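Local coordinates for protein superoxide dismutase [Fe] (Sulfolobus acidocaldarius, PDB 1B06) that catalyses the disproportionation of superoxide radicals to hydrogen peroxide and oxygen at one iron ion per subunit, at residues K27-V32 and Y177-N182; L49-K54 and Q68-G73; K111-F116 and K120-E125; E125-L130 and D186-W191; Q148-E153 and N158-L163. All coordinates share one frame; numbering follows the deposited sequence.

Contact 1: residues K27-V32 and Y177-N182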
# COMPACT_ATOMS: atom_id res chain seq x y z
N LYS A 27 14.09 -17.81 23.54
CA LYS A 27 13.42 -19.00 23.01
C LYS A 27 11.91 -18.82 23.00
O LYS A 27 11.22 -19.44 22.20
CB LYS A 27 13.79 -20.23 23.84
CG LYS A 27 13.32 -20.17 25.28
CD LYS A 27 14.32 -20.85 26.22
CE LYS A 27 14.16 -20.37 27.67
NZ LYS A 27 12.91 -20.89 28.30
N ASP A 28 11.41 -17.97 23.89
CA ASP A 28 9.97 -17.72 23.96
C ASP A 28 9.48 -17.10 22.66
O ASP A 28 8.37 -17.37 22.21
CB ASP A 28 9.65 -16.77 25.11
CG ASP A 28 9.82 -17.42 26.47
OD1 ASP A 28 9.79 -18.67 26.54
OD2 ASP A 28 9.97 -16.68 27.46
N ILE A 29 10.32 -16.25 22.07
CA ILE A 29 9.99 -15.59 20.82
C ILE A 29 10.11 -16.57 19.66
O ILE A 29 9.18 -16.72 18.87
CB ILE A 29 10.93 -14.39 20.57
CG1 ILE A 29 10.50 -13.22 21.46
CG2 ILE A 29 10.90 -14.00 19.11
CD1 ILE A 29 11.54 -12.11 21.53
N ILE A 30 11.25 -17.24 19.58
CA ILE A 30 11.50 -18.20 18.51
C ILE A 30 10.43 -19.29 18.44
O ILE A 30 9.97 -19.65 17.36
CB ILE A 30 12.88 -18.86 18.68
CG1 ILE A 30 13.96 -17.79 18.66
CG2 ILE A 30 13.13 -19.87 17.56
CD1 ILE A 30 14.07 -17.05 17.33
N ASP A 31 10.03 -19.80 19.59
CA ASP A 31 9.02 -20.84 19.65
C ASP A 31 7.71 -20.45 18.95
O ASP A 31 7.28 -21.12 18.01
CB ASP A 31 8.73 -21.20 21.11
CG ASP A 31 7.80 -22.38 21.25
OD1 ASP A 31 7.97 -23.38 20.52
OD2 ASP A 31 6.88 -22.31 22.10
N VAL A 32 7.08 -19.37 19.41
CA VAL A 32 5.83 -18.90 18.82
C VAL A 32 6.00 -18.27 17.43
O VAL A 32 5.10 -18.31 16.60
CB VAL A 32 5.12 -17.89 19.76
CG1 VAL A 32 5.96 -16.63 19.88
CG2 VAL A 32 3.74 -17.57 19.22
N TYR A 177 8.94 -8.12 20.43
CA TYR A 177 8.16 -7.56 21.52
C TYR A 177 8.23 -8.21 22.90
O TYR A 177 8.39 -7.51 23.90
CB TYR A 177 6.69 -7.41 21.12
CG TYR A 177 6.13 -6.07 21.56
CD1 TYR A 177 6.29 -4.93 20.77
CD2 TYR A 177 5.50 -5.93 22.80
CE1 TYR A 177 5.85 -3.68 21.20
CE2 TYR A 177 5.07 -4.69 23.24
CZ TYR A 177 5.25 -3.57 22.44
OH TYR A 177 4.83 -2.34 22.90
N LEU A 178 8.12 -9.53 22.95
CA LEU A 178 8.17 -10.23 24.23
C LEU A 178 9.42 -9.90 25.04
O LEU A 178 9.38 -9.82 26.26
CB LEU A 178 8.12 -11.75 23.99
CG LEU A 178 6.79 -12.38 23.60
CD1 LEU A 178 6.94 -13.89 23.59
CD2 LEU A 178 5.70 -11.96 24.58
N GLN A 179 10.53 -9.68 24.34
CA GLN A 179 11.81 -9.40 24.99
C GLN A 179 12.22 -7.92 25.02
O GLN A 179 12.69 -7.43 26.04
CB GLN A 179 12.91 -10.21 24.30
CG GLN A 179 14.29 -10.02 24.89
CD GLN A 179 15.32 -10.87 24.19
OE1 GLN A 179 14.98 -11.67 23.31
NE2 GLN A 179 16.58 -10.71 24.56
N TYR A 180 12.03 -7.23 23.90
CA TYR A 180 12.42 -5.82 23.80
C TYR A 180 11.27 -4.81 23.87
O TYR A 180 11.51 -3.60 23.92
CB TYR A 180 13.19 -5.60 22.50
CG TYR A 180 14.45 -6.43 22.40
CD1 TYR A 180 14.42 -7.72 21.87
CD2 TYR A 180 15.68 -5.92 22.83
CE1 TYR A 180 15.59 -8.49 21.78
CE2 TYR A 180 16.84 -6.68 22.75
CZ TYR A 180 16.79 -7.96 22.22
OH TYR A 180 17.94 -8.71 22.15
N LYS A 181 10.04 -5.29 23.88
CA LYS A 181 8.89 -4.40 23.90
C LYS A 181 9.00 -3.45 22.71
O LYS A 181 9.33 -3.87 21.60
CB LYS A 181 8.86 -3.61 25.21
CG LYS A 181 7.84 -4.12 26.21
CD LYS A 181 8.51 -4.59 27.49
CE LYS A 181 7.49 -5.07 28.50
NZ LYS A 181 7.09 -3.99 29.45
N ASN A 182 8.74 -2.16 22.93
CA ASN A 182 8.80 -1.20 21.84
C ASN A 182 10.21 -0.75 21.47
O ASN A 182 10.38 0.15 20.65
CB ASN A 182 7.95 0.03 22.18
CG ASN A 182 8.51 0.81 23.34
OD1 ASN A 182 8.99 0.24 24.32
ND2 ASN A 182 8.45 2.14 23.24
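Ile29, near the start of helix 27-57, packs its side chain against Leu178 and Gln179 of helix 177-180, and this is the tight part of the contact. CG1 of Ile29 lies 3.8 Å from CB of Leu178, where the two side chains lie alongside and point opposite ways. Carried outward by an extended chi2 of 167°, CD1 of Ile29 comes within 3.6 Å of CB of Gln179, the isoleucine side chain running roughly perpendicular to the glutamine's. A compact aliphatic group suits this buried spot close to the iron ligand His33; the side chain of Ile29 is about 8 Å from the bound iron. The side at the exposed Asp28 is looser: CD1 of Leu178 rests 4.0 Å from the carbonyl O of Asp28. The amide of Gln179 serves the chain just before helix 27-57, bonding Ser26 N through OE1 and Pro23 O through NE2. No hydrogen bond joins the two segments directly, so the alpha-hairpin and C-terminal domains meet here through apolar packing, with polar ties at its border.

Contact 2: residues L49-K54 and Q68-G73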
# COMPACT_ATOMS: atom_id res chain seq x y z
N LEU A 49 -4.79 -21.79 -1.78
CA LEU A 49 -4.44 -22.49 -3.01
C LEU A 49 -5.55 -23.50 -3.33
O LEU A 49 -5.84 -23.78 -4.49
CB LEU A 49 -3.10 -23.21 -2.85
CG LEU A 49 -1.84 -22.36 -3.05
CD1 LEU A 49 -0.60 -23.22 -2.87
CD2 LEU A 49 -1.84 -21.74 -4.44
N ASP A 50 -6.16 -24.05 -2.29
CA ASP A 50 -7.25 -25.00 -2.45
C ASP A 50 -8.39 -24.30 -3.19
O ASP A 50 -8.95 -24.83 -4.15
CB ASP A 50 -7.74 -25.49 -1.09
CG ASP A 50 -6.77 -26.44 -0.42
OD1 ASP A 50 -5.99 -27.10 -1.14
OD2 ASP A 50 -6.78 -26.52 0.82
N ARG A 51 -8.73 -23.09 -2.73
CA ARG A 51 -9.80 -22.31 -3.34
C ARG A 51 -9.47 -21.93 -4.78
O ARG A 51 -10.32 -22.04 -5.66
CB ARG A 51 -10.07 -21.05 -2.53
CG ARG A 51 -11.16 -21.22 -1.49
CD ARG A 51 -11.36 -19.96 -0.67
NE ARG A 51 -12.29 -19.02 -1.30
CZ ARG A 51 -13.59 -19.26 -1.49
NH1 ARG A 51 -14.12 -20.40 -1.09
NH2 ARG A 51 -14.36 -18.33 -2.05
N LEU A 52 -8.24 -21.49 -5.01
CA LEU A 52 -7.83 -21.11 -6.36
C LEU A 52 -7.92 -22.32 -7.29
O LEU A 52 -8.34 -22.20 -8.44
CB LEU A 52 -6.39 -20.56 -6.35
CG LEU A 52 -5.87 -19.99 -7.68
CD1 LEU A 52 -6.84 -18.93 -8.20
CD2 LEU A 52 -4.49 -19.38 -7.47
N GLU A 53 -7.52 -23.48 -6.78
CA GLU A 53 -7.56 -24.70 -7.57
C GLU A 53 -9.01 -25.03 -7.95
O GLU A 53 -9.29 -25.36 -9.10
CB GLU A 53 -6.97 -25.85 -6.76
CG GLU A 53 -6.66 -27.08 -7.56
CD GLU A 53 -6.06 -28.18 -6.70
OE1 GLU A 53 -6.78 -28.70 -5.84
OE2 GLU A 53 -4.88 -28.51 -6.90
N LYS A 54 -9.91 -24.92 -6.99
CA LYS A 54 -11.33 -25.19 -7.22
C LYS A 54 -11.87 -24.25 -8.28
O LYS A 54 -12.63 -24.65 -9.16
CB LYS A 54 -12.12 -25.00 -5.93
CG LYS A 54 -12.15 -26.21 -5.02
CD LYS A 54 -13.18 -26.02 -3.92
CE LYS A 54 -12.91 -26.95 -2.74
NZ LYS A 54 -12.51 -26.20 -1.52
N GLN A 68 -9.85 -10.91 -5.87
CA GLN A 68 -8.86 -10.05 -5.22
C GLN A 68 -8.57 -10.52 -3.80
O GLN A 68 -7.46 -10.36 -3.30
CB GLN A 68 -9.33 -8.60 -5.20
CG GLN A 68 -8.93 -7.81 -6.43
CD GLN A 68 -7.43 -7.74 -6.60
OE1 GLN A 68 -6.74 -7.13 -5.79
NE2 GLN A 68 -6.92 -8.35 -7.67
N GLY A 69 -9.58 -11.10 -3.15
CA GLY A 69 -9.39 -11.59 -1.80
C GLY A 69 -8.45 -12.78 -1.79
O GLY A 69 -7.65 -12.96 -0.88
N ILE A 70 -8.55 -13.60 -2.83
CA ILE A 70 -7.72 -14.79 -2.96
C ILE A 70 -6.29 -14.43 -3.36
O ILE A 70 -5.32 -14.89 -2.75
CB ILE A 70 -8.30 -15.77 -4.00
CG1 ILE A 70 -9.65 -16.30 -3.51
CG2 ILE A 70 -7.33 -16.92 -4.26
CD1 ILE A 70 -10.47 -17.01 -4.58
N LEU A 71 -6.16 -13.60 -4.39
CA LEU A 71 -4.85 -13.18 -4.88
C LEU A 71 -4.04 -12.37 -3.87
O LEU A 71 -2.86 -12.64 -3.67
CB LEU A 71 -5.00 -12.37 -6.17
CG LEU A 71 -5.44 -13.18 -7.39
CD1 LEU A 71 -5.60 -12.24 -8.57
CD2 LEU A 71 -4.42 -14.27 -7.70
N ARG A 72 -4.65 -11.38 -3.24
CA ARG A 72 -3.93 -10.59 -2.26
C ARG A 72 -3.62 -11.42 -1.01
O ARG A 72 -2.61 -11.20 -0.33
CB ARG A 72 -4.72 -9.33 -1.89
CG ARG A 72 -3.84 -8.21 -1.37
CD ARG A 72 -4.46 -6.83 -1.50
NE ARG A 72 -3.57 -5.79 -0.98
CZ ARG A 72 -3.57 -5.35 0.27
NH1 ARG A 72 -4.42 -5.84 1.16
NH2 ARG A 72 -2.72 -4.40 0.64
N GLY A 73 -4.49 -12.38 -0.71
CA GLY A 73 -4.26 -13.22 0.45
C GLY A 73 -3.05 -14.10 0.20
O GLY A 73 -2.34 -14.49 1.12
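Arg51 and Leu52 of helix 27-57 both lean on a single residue, Ile70 of helix 67-89, where the two antiparallel arms of the alpha-hairpin domain lie side by side. Just before them, Leu49 packs on Leu74 of the second arm, while Asp50 holds Arg8 in a salt bridge. Arg51 follows, its NE passing 4.3 Å from CD1 of Ile70, which meets the guanidinium obliquely. The guanidinium serves mainly the fourth subunit, where NE pairs with Asp66 and NH1 bonds Gly63 O, with NH2 turned to Gln64 O of its own chain. Leu52 comes next, with CB 4.3 Å from CG2 of Ile70; farther out, its side chain also packs on Leu74 and on Gln148 of the third subunit. A beta-branched residue at the centre thus offers one branch to a leucine and the other to an arginine: dispersion joins the arms, while the arginine keeps its polar end largely engaged at the subunit interface.

Contact 3: residues K111-F116 and K120-E125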
# COMPACT_ATOMS: atom_id res chain seq x y z
N LYS A 111 33.55 -1.97 -1.45
CA LYS A 111 33.55 -1.16 -2.66
C LYS A 111 32.36 -0.21 -2.76
O LYS A 111 32.49 0.90 -3.30
CB LYS A 111 33.56 -2.07 -3.88
CG LYS A 111 34.76 -2.98 -3.97
CD LYS A 111 34.90 -3.54 -5.36
CE LYS A 111 35.97 -4.61 -5.42
NZ LYS A 111 35.63 -5.67 -6.42
N GLN A 112 31.21 -0.62 -2.24
CA GLN A 112 30.01 0.19 -2.33
C GLN A 112 29.67 0.99 -1.08
O GLN A 112 28.94 1.98 -1.15
CB GLN A 112 28.82 -0.69 -2.71
CG GLN A 112 29.00 -1.37 -4.07
CD GLN A 112 27.90 -2.35 -4.41
OE1 GLN A 112 26.84 -2.34 -3.79
NE2 GLN A 112 28.14 -3.20 -5.40
N TYR A 113 30.20 0.58 0.07
CA TYR A 113 29.92 1.30 1.30
C TYR A 113 31.18 1.80 1.99
O TYR A 113 31.10 2.49 3.00
CB TYR A 113 29.12 0.40 2.24
CG TYR A 113 27.75 0.08 1.71
CD1 TYR A 113 27.55 -0.93 0.78
CD2 TYR A 113 26.63 0.82 2.12
CE1 TYR A 113 26.29 -1.21 0.27
CE2 TYR A 113 25.37 0.55 1.62
CZ TYR A 113 25.20 -0.46 0.69
OH TYR A 113 23.94 -0.72 0.19
N GLY A 114 32.33 1.45 1.43
CA GLY A 114 33.59 1.89 2.01
C GLY A 114 34.13 0.93 3.05
O GLY A 114 35.33 0.68 3.11
N SER A 115 33.24 0.41 3.89
CA SER A 115 33.65 -0.53 4.93
C SER A 115 32.43 -1.19 5.56
O SER A 115 31.31 -0.73 5.37
CB SER A 115 34.45 0.21 6.01
OG SER A 115 33.62 1.08 6.76
N PHE A 116 32.66 -2.26 6.31
CA PHE A 116 31.58 -2.97 6.98
C PHE A 116 30.91 -2.09 8.04
O PHE A 116 29.71 -2.19 8.28
CB PHE A 116 32.12 -4.25 7.62
CG PHE A 116 31.08 -5.02 8.38
CD1 PHE A 116 29.93 -5.47 7.74
CD2 PHE A 116 31.25 -5.31 9.73
CE1 PHE A 116 28.96 -6.18 8.44
CE2 PHE A 116 30.29 -6.02 10.43
CZ PHE A 116 29.14 -6.46 9.78
N LYS A 120 26.99 -1.16 8.08
CA LYS A 120 26.22 -1.45 9.28
C LYS A 120 25.43 -0.22 9.72
O LYS A 120 24.27 -0.32 10.13
CB LYS A 120 27.16 -1.87 10.40
CG LYS A 120 26.58 -2.88 11.35
CD LYS A 120 27.62 -3.91 11.72
CE LYS A 120 27.74 -4.05 13.22
NZ LYS A 120 29.15 -4.02 13.65
N GLN A 121 26.06 0.94 9.64
CA GLN A 121 25.42 2.20 10.01
C GLN A 121 24.25 2.52 9.09
O GLN A 121 23.17 2.87 9.55
CB GLN A 121 26.42 3.35 9.95
CG GLN A 121 27.29 3.49 11.18
CD GLN A 121 28.50 4.37 10.94
OE1 GLN A 121 28.47 5.27 10.10
NE2 GLN A 121 29.58 4.10 11.67
N VAL A 122 24.49 2.41 7.78
CA VAL A 122 23.46 2.71 6.79
C VAL A 122 22.32 1.70 6.83
O VAL A 122 21.15 2.07 6.73
CB VAL A 122 24.05 2.76 5.37
CG1 VAL A 122 22.95 3.11 4.37
CG2 VAL A 122 25.16 3.78 5.31
N PHE A 123 22.66 0.42 6.98
CA PHE A 123 21.64 -0.62 7.04
C PHE A 123 20.76 -0.43 8.28
O PHE A 123 19.54 -0.58 8.23
CB PHE A 123 22.27 -2.01 7.07
CG PHE A 123 21.28 -3.13 6.90
CD1 PHE A 123 20.57 -3.62 8.00
CD2 PHE A 123 21.05 -3.68 5.65
CE1 PHE A 123 19.64 -4.64 7.84
CE2 PHE A 123 20.11 -4.71 5.48
CZ PHE A 123 19.41 -5.19 6.58
N SER A 124 21.39 -0.08 9.40
CA SER A 124 20.65 0.13 10.64
C SER A 124 19.77 1.37 10.54
O SER A 124 18.63 1.38 11.03
CB SER A 124 21.63 0.27 11.81
OG SER A 124 22.23 -0.97 12.13
N GLU A 125 20.28 2.42 9.90
CA GLU A 125 19.53 3.65 9.74
C GLU A 125 18.27 3.39 8.90
O GLU A 125 17.20 3.91 9.19
CB GLU A 125 20.39 4.72 9.05
CG GLU A 125 19.79 6.12 9.15
CD GLU A 125 20.62 7.17 8.43
OE1 GLU A 125 21.82 6.93 8.20
OE2 GLU A 125 20.07 8.24 8.09
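Phe116 and Lys120 make up the first turn of helix 116-129, which follows helix 103-113 after a short turn in the C-terminal domain. Lys120 N donates to Phe116 O over 2.9 Å, the ordinary i+4 to i helical bond. The phenyl ring, with CG anti to its own backbone N at chi1 178°, leans toward the following turn, bringing CZ within 3.5 Å of CD of Lys120. That CD meets the ring obliquely; bends at chi2, chi3 and chi4 shape the lysine chain around it. Its flexible apolar stem can pack beside an aromatic ring, as a short polar side chain could not. Across the turn, Val122 sets CG1 4.5 Å from CE2 of Tyr113, near the plane of the ring at its edge. That ring meets Phe119 edge-to-face, and its hydroxyl bonds Leu147 O, so the tyrosine suits a place apolar along its flank and polar at its end. Between the helices Gly114 takes a positive phi of 89°, and Ser115 OG accepts a weak bond from Arg118 N at the N-cap. One turn on, Lys120 O accepts from both Ser124 OG, at 2.9 Å, and Ser124 N, at 3.0 Å, from opposite faces of the carbonyl plane.

Contact 4: residues E125-L130 and D186-W191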
# COMPACT_ATOMS: atom_id res chain seq x y z
N GLU A 125 20.28 2.42 9.90
CA GLU A 125 19.53 3.65 9.74
C GLU A 125 18.27 3.39 8.90
O GLU A 125 17.20 3.91 9.19
CB GLU A 125 20.39 4.72 9.05
CG GLU A 125 19.79 6.12 9.15
CD GLU A 125 20.62 7.17 8.43
OE1 GLU A 125 21.82 6.93 8.20
OE2 GLU A 125 20.07 8.24 8.09
N SER A 126 18.43 2.58 7.86
CA SER A 126 17.31 2.22 6.99
C SER A 126 16.28 1.37 7.74
O SER A 126 15.08 1.61 7.63
CB SER A 126 17.83 1.44 5.78
OG SER A 126 18.80 2.18 5.08
N ALA A 127 16.77 0.39 8.50
CA ALA A 127 15.91 -0.49 9.28
C ALA A 127 15.08 0.28 10.31
O ALA A 127 13.92 -0.04 10.55
CB ALA A 127 16.75 -1.54 10.00
N ASN A 128 15.69 1.29 10.91
CA ASN A 128 15.00 2.09 11.91
C ASN A 128 14.02 3.09 11.31
O ASN A 128 13.18 3.64 12.02
CB ASN A 128 16.02 2.82 12.78
CG ASN A 128 16.56 1.95 13.88
OD1 ASN A 128 15.82 1.52 14.76
ND2 ASN A 128 17.86 1.69 13.84
N SER A 129 14.12 3.32 10.00
CA SER A 129 13.23 4.27 9.32
C SER A 129 11.93 3.63 8.85
O SER A 129 10.99 4.33 8.48
CB SER A 129 13.95 4.91 8.13
OG SER A 129 14.00 4.03 7.03
N LEU A 130 11.88 2.30 8.88
CA LEU A 130 10.70 1.56 8.47
C LEU A 130 9.46 1.96 9.28
O LEU A 130 9.43 1.82 10.50
CB LEU A 130 10.96 0.05 8.61
CG LEU A 130 9.75 -0.88 8.52
CD1 LEU A 130 9.26 -0.94 7.09
CD2 LEU A 130 10.13 -2.27 9.00
N ASP A 186 16.99 -1.54 19.95
CA ASP A 186 17.78 -2.44 20.78
C ASP A 186 17.82 -3.82 20.14
O ASP A 186 18.85 -4.49 20.17
CB ASP A 186 17.17 -2.55 22.18
CG ASP A 186 17.33 -1.28 22.98
OD1 ASP A 186 17.56 -0.21 22.38
OD2 ASP A 186 17.23 -1.36 24.22
N TYR A 187 16.69 -4.25 19.58
CA TYR A 187 16.59 -5.55 18.93
C TYR A 187 17.50 -5.60 17.71
O TYR A 187 18.20 -6.59 17.50
CB TYR A 187 15.13 -5.82 18.53
CG TYR A 187 14.94 -6.79 17.38
CD1 TYR A 187 15.26 -8.14 17.52
CD2 TYR A 187 14.40 -6.36 16.16
CE1 TYR A 187 15.06 -9.05 16.47
CE2 TYR A 187 14.20 -7.26 15.11
CZ TYR A 187 14.53 -8.60 15.26
OH TYR A 187 14.33 -9.48 14.22
N LEU A 188 17.50 -4.53 16.93
CA LEU A 188 18.33 -4.48 15.73
C LEU A 188 19.82 -4.56 16.07
O LEU A 188 20.59 -5.18 15.34
CB LEU A 188 18.04 -3.20 14.94
CG LEU A 188 16.66 -3.15 14.27
CD1 LEU A 188 16.35 -1.72 13.83
CD2 LEU A 188 16.63 -4.12 13.09
N ASN A 189 20.22 -3.94 17.17
CA ASN A 189 21.61 -3.99 17.59
C ASN A 189 21.99 -5.41 18.02
O ASN A 189 23.10 -5.86 17.77
CB ASN A 189 21.84 -3.02 18.75
CG ASN A 189 22.18 -1.63 18.28
OD1 ASN A 189 22.69 -1.45 17.17
ND2 ASN A 189 21.89 -0.63 19.11
N ALA A 190 21.05 -6.10 18.66
CA ALA A 190 21.30 -7.47 19.11
C ALA A 190 21.39 -8.43 17.93
O ALA A 190 22.24 -9.33 17.90
CB ALA A 190 20.20 -7.92 20.05
N TRP A 191 20.50 -8.24 16.95
CA TRP A 191 20.42 -9.08 15.77
C TRP A 191 21.76 -9.25 15.04
O TRP A 191 22.06 -10.33 14.53
CB TRP A 191 19.35 -8.53 14.81
CG TRP A 191 19.39 -9.13 13.43
CD1 TRP A 191 18.99 -10.38 13.06
CD2 TRP A 191 19.90 -8.50 12.24
NE1 TRP A 191 19.22 -10.58 11.71
CE2 TRP A 191 19.78 -9.44 11.19
CE3 TRP A 191 20.44 -7.24 11.96
CZ2 TRP A 191 20.18 -9.15 9.88
CZ3 TRP A 191 20.85 -6.96 10.66
CH2 TRP A 191 20.72 -7.91 9.64
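Two helices of the C-terminal alpha/beta domain, 116-129 and 184-191, meet where Leu188 places its forked end against Ala127 and Asn128. The CA atoms of Ala127 and Leu188 are 8.0 Å apart, a gap filled by the methyl of Ala127 and the forked end of Leu188. Both branches of the leucine touch that methyl: CD1 of Leu188 lies 3.9 Å from CB of Ala127, and CD2 lies 4.0 Å from the same atom. A small residue suits this buried face, since the leucine supplies most of the bulk. Leucine's CG lies anti to its carbonyl carbon (chi1 -69°), and the extended chi2 sends CD1 of Leu188 farther, to 3.4 Å from OD1 of Asn128. There the two side chains lie alongside, pointing opposite ways, with no hydrogen bond between them. An asparagine suits the exposed margin: its flat amide lies beside the leucine methyl, and ND2 makes a weak bond to Ser124 O. Ser129 OG donates to Ser126 O over 2.7 Å, a carbonyl that also takes Ser129 N. Leu188 also packs on Val169 of strand 165-170, the strand that ends in the iron ligand Asp170. Trp191 covers Leu167 and Val169 of that strand, Tyr187 bonds Asp170 O and packs on Tyr180 of helix 177-180, and Ser126 rests on Ile149 of strand 147-153.

Contact 5: residues Q148-E153 and N158-L163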
# COMPACT_ATOMS: atom_id res chain seq x y z
N GLN A 148 21.50 -3.65 -3.14
CA GLN A 148 20.46 -2.69 -2.80
C GLN A 148 19.72 -2.91 -1.49
O GLN A 148 19.14 -3.97 -1.26
CB GLN A 148 19.46 -2.61 -3.95
CG GLN A 148 18.38 -1.57 -3.77
CD GLN A 148 18.91 -0.16 -3.88
OE1 GLN A 148 19.59 0.19 -4.85
NE2 GLN A 148 18.61 0.66 -2.89
N ILE A 149 19.73 -1.89 -0.63
CA ILE A 149 19.02 -1.95 0.64
C ILE A 149 17.58 -1.53 0.40
O ILE A 149 17.32 -0.66 -0.43
CB ILE A 149 19.61 -0.96 1.67
CG1 ILE A 149 20.99 -1.41 2.13
CG2 ILE A 149 18.67 -0.86 2.87
CD1 ILE A 149 21.68 -0.39 3.02
N MET A 150 16.64 -2.15 1.11
CA MET A 150 15.24 -1.78 0.95
C MET A 150 14.41 -2.12 2.18
O MET A 150 14.64 -3.13 2.85
CB MET A 150 14.65 -2.48 -0.29
CG MET A 150 13.21 -2.08 -0.63
SD MET A 150 12.96 -0.29 -0.91
CE MET A 150 14.15 -0.01 -2.19
N THR A 151 13.44 -1.26 2.48
CA THR A 151 12.55 -1.51 3.59
C THR A 151 11.26 -2.04 2.96
O THR A 151 10.69 -1.42 2.07
CB THR A 151 12.25 -0.22 4.40
OG1 THR A 151 11.94 0.85 3.50
CG2 THR A 151 13.45 0.16 5.25
N VAL A 152 10.83 -3.21 3.41
CA VAL A 152 9.62 -3.82 2.88
C VAL A 152 8.50 -3.66 3.90
O VAL A 152 8.66 -3.98 5.09
CB VAL A 152 9.88 -5.32 2.58
CG1 VAL A 152 8.59 -6.03 2.20
CG2 VAL A 152 10.89 -5.44 1.45
N GLU A 153 7.36 -3.15 3.44
CA GLU A 153 6.20 -2.95 4.31
C GLU A 153 5.36 -4.23 4.28
O GLU A 153 5.11 -4.80 3.22
CB GLU A 153 5.41 -1.73 3.84
CG GLU A 153 6.00 -0.43 4.37
CD GLU A 153 5.56 0.79 3.58
OE1 GLU A 153 4.34 1.05 3.49
OE2 GLU A 153 6.44 1.49 3.04
N ASN A 158 7.03 -3.21 -1.58
CA ASN A 158 8.36 -2.65 -1.85
C ASN A 158 9.43 -3.60 -2.36
O ASN A 158 10.57 -3.19 -2.53
CB ASN A 158 8.91 -1.91 -0.62
CG ASN A 158 8.00 -0.79 -0.16
OD1 ASN A 158 6.99 -0.48 -0.80
ND2 ASN A 158 8.35 -0.17 0.96
N HIS A 159 9.09 -4.86 -2.62
CA HIS A 159 10.08 -5.79 -3.13
C HIS A 159 10.50 -5.32 -4.51
O HIS A 159 9.71 -4.68 -5.22
CB HIS A 159 9.50 -7.20 -3.31
CG HIS A 159 9.33 -7.97 -2.03
ND1 HIS A 159 10.39 -8.32 -1.22
CD2 HIS A 159 8.22 -8.48 -1.44
CE1 HIS A 159 9.94 -9.01 -0.19
NE2 HIS A 159 8.63 -9.12 -0.30
N ILE A 160 11.73 -5.62 -4.89
CA ILE A 160 12.19 -5.27 -6.22
C ILE A 160 12.10 -6.62 -6.94
O ILE A 160 12.76 -7.60 -6.54
CB ILE A 160 13.64 -4.74 -6.23
CG1 ILE A 160 13.70 -3.39 -5.50
CG2 ILE A 160 14.12 -4.56 -7.66
CD1 ILE A 160 15.09 -2.78 -5.41
N ALA A 161 11.26 -6.67 -7.97
CA ALA A 161 11.01 -7.89 -8.74
C ALA A 161 12.22 -8.72 -9.14
O ALA A 161 13.20 -8.20 -9.67
CB ALA A 161 10.18 -7.56 -9.99
N GLU A 162 12.13 -10.03 -8.89
CA GLU A 162 13.15 -11.01 -9.24
C GLU A 162 14.50 -11.01 -8.51
O GLU A 162 15.27 -11.96 -8.65
CB GLU A 162 13.42 -10.94 -10.74
CG GLU A 162 12.18 -10.90 -11.61
CD GLU A 162 12.50 -11.09 -13.07
OE1 GLU A 162 13.28 -10.29 -13.63
OE2 GLU A 162 11.99 -12.05 -13.67
N LEU A 163 14.80 -9.97 -7.75
CA LEU A 163 16.09 -9.92 -7.07
C LEU A 163 16.17 -10.84 -5.85
O LEU A 163 15.23 -10.92 -5.06
CB LEU A 163 16.41 -8.48 -6.66
CG LEU A 163 16.45 -7.42 -7.76
CD1 LEU A 163 17.17 -6.18 -7.24
CD2 LEU A 163 17.16 -7.96 -8.99
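Asn158 lies in the loop that follows strand 147-153, which is outermost within the chain in the three-stranded antiparallel sheet; the loop folds back over it before strand 165-170. With CG anti to the carbonyl carbon (chi1 -58°), Asn158 turns its amide onto the strand, where ND2 donates to Thr151 O over 2.9 Å at 164°, the acceptor lying in the amide plane. The same nitrogen makes a longer bond of 3.3 Å to Glu153 OE2, from above the carboxylate plane, the two flat groups standing 88° apart. OE1 of that glutamate forms a salt bridge with Arg72 of the second subunit, so the asparagine is linked to an interface charge. A leucine in its place would probably leave Thr151 O without this donor and take the longer bond from Glu153 OE2. The carbonyl O of Asn158 is packed 3.4 Å from CG of Met150. His159 presents one ring face to Val152, whose CG1 sits 4.2 Å from the ring centroid in a CH-pi contact; Tyr139 OH and His155 O hold its two nitrogens. Ile160, long and apolar, lies over the strand, with CD1 3.9 Å from CG of Gln148 and 4.4 Å from CE of Met150. Ile160 also starts a type II turn, in which Ala161 N bonds Asn79 of the third subunit. It closes on a weak bond of 3.4 Å from Leu163 N to Ile160 O.

Overall arrangement
Contacts 1, 3, 4 and 5 form a continuous chain of packing, and contact 4 is its hub. Tyr180 of contact 1 sets its OH 3.2 Å from CB of Ala190 in contact 4. Contacts 3 and 4 share Glu125 on helix 116-129, and CE1 of Phe123 touches CZ3 of Trp191 at 3.8 Å. Contact 5 supplies Ile149 to contact 3 and Thr151 to contact 4. The side chain of Ile29 in contact 1 comes nearer the bound iron than that of Leu188 in contact 4 or Val152 in contact 5, each about 12 Å from the bound FE ion. Contact 2 stands apart, far along the helical hairpin, its centre 40 Å from that of contact 3; like contacts 3, 4 and 5, it touches the third subunit.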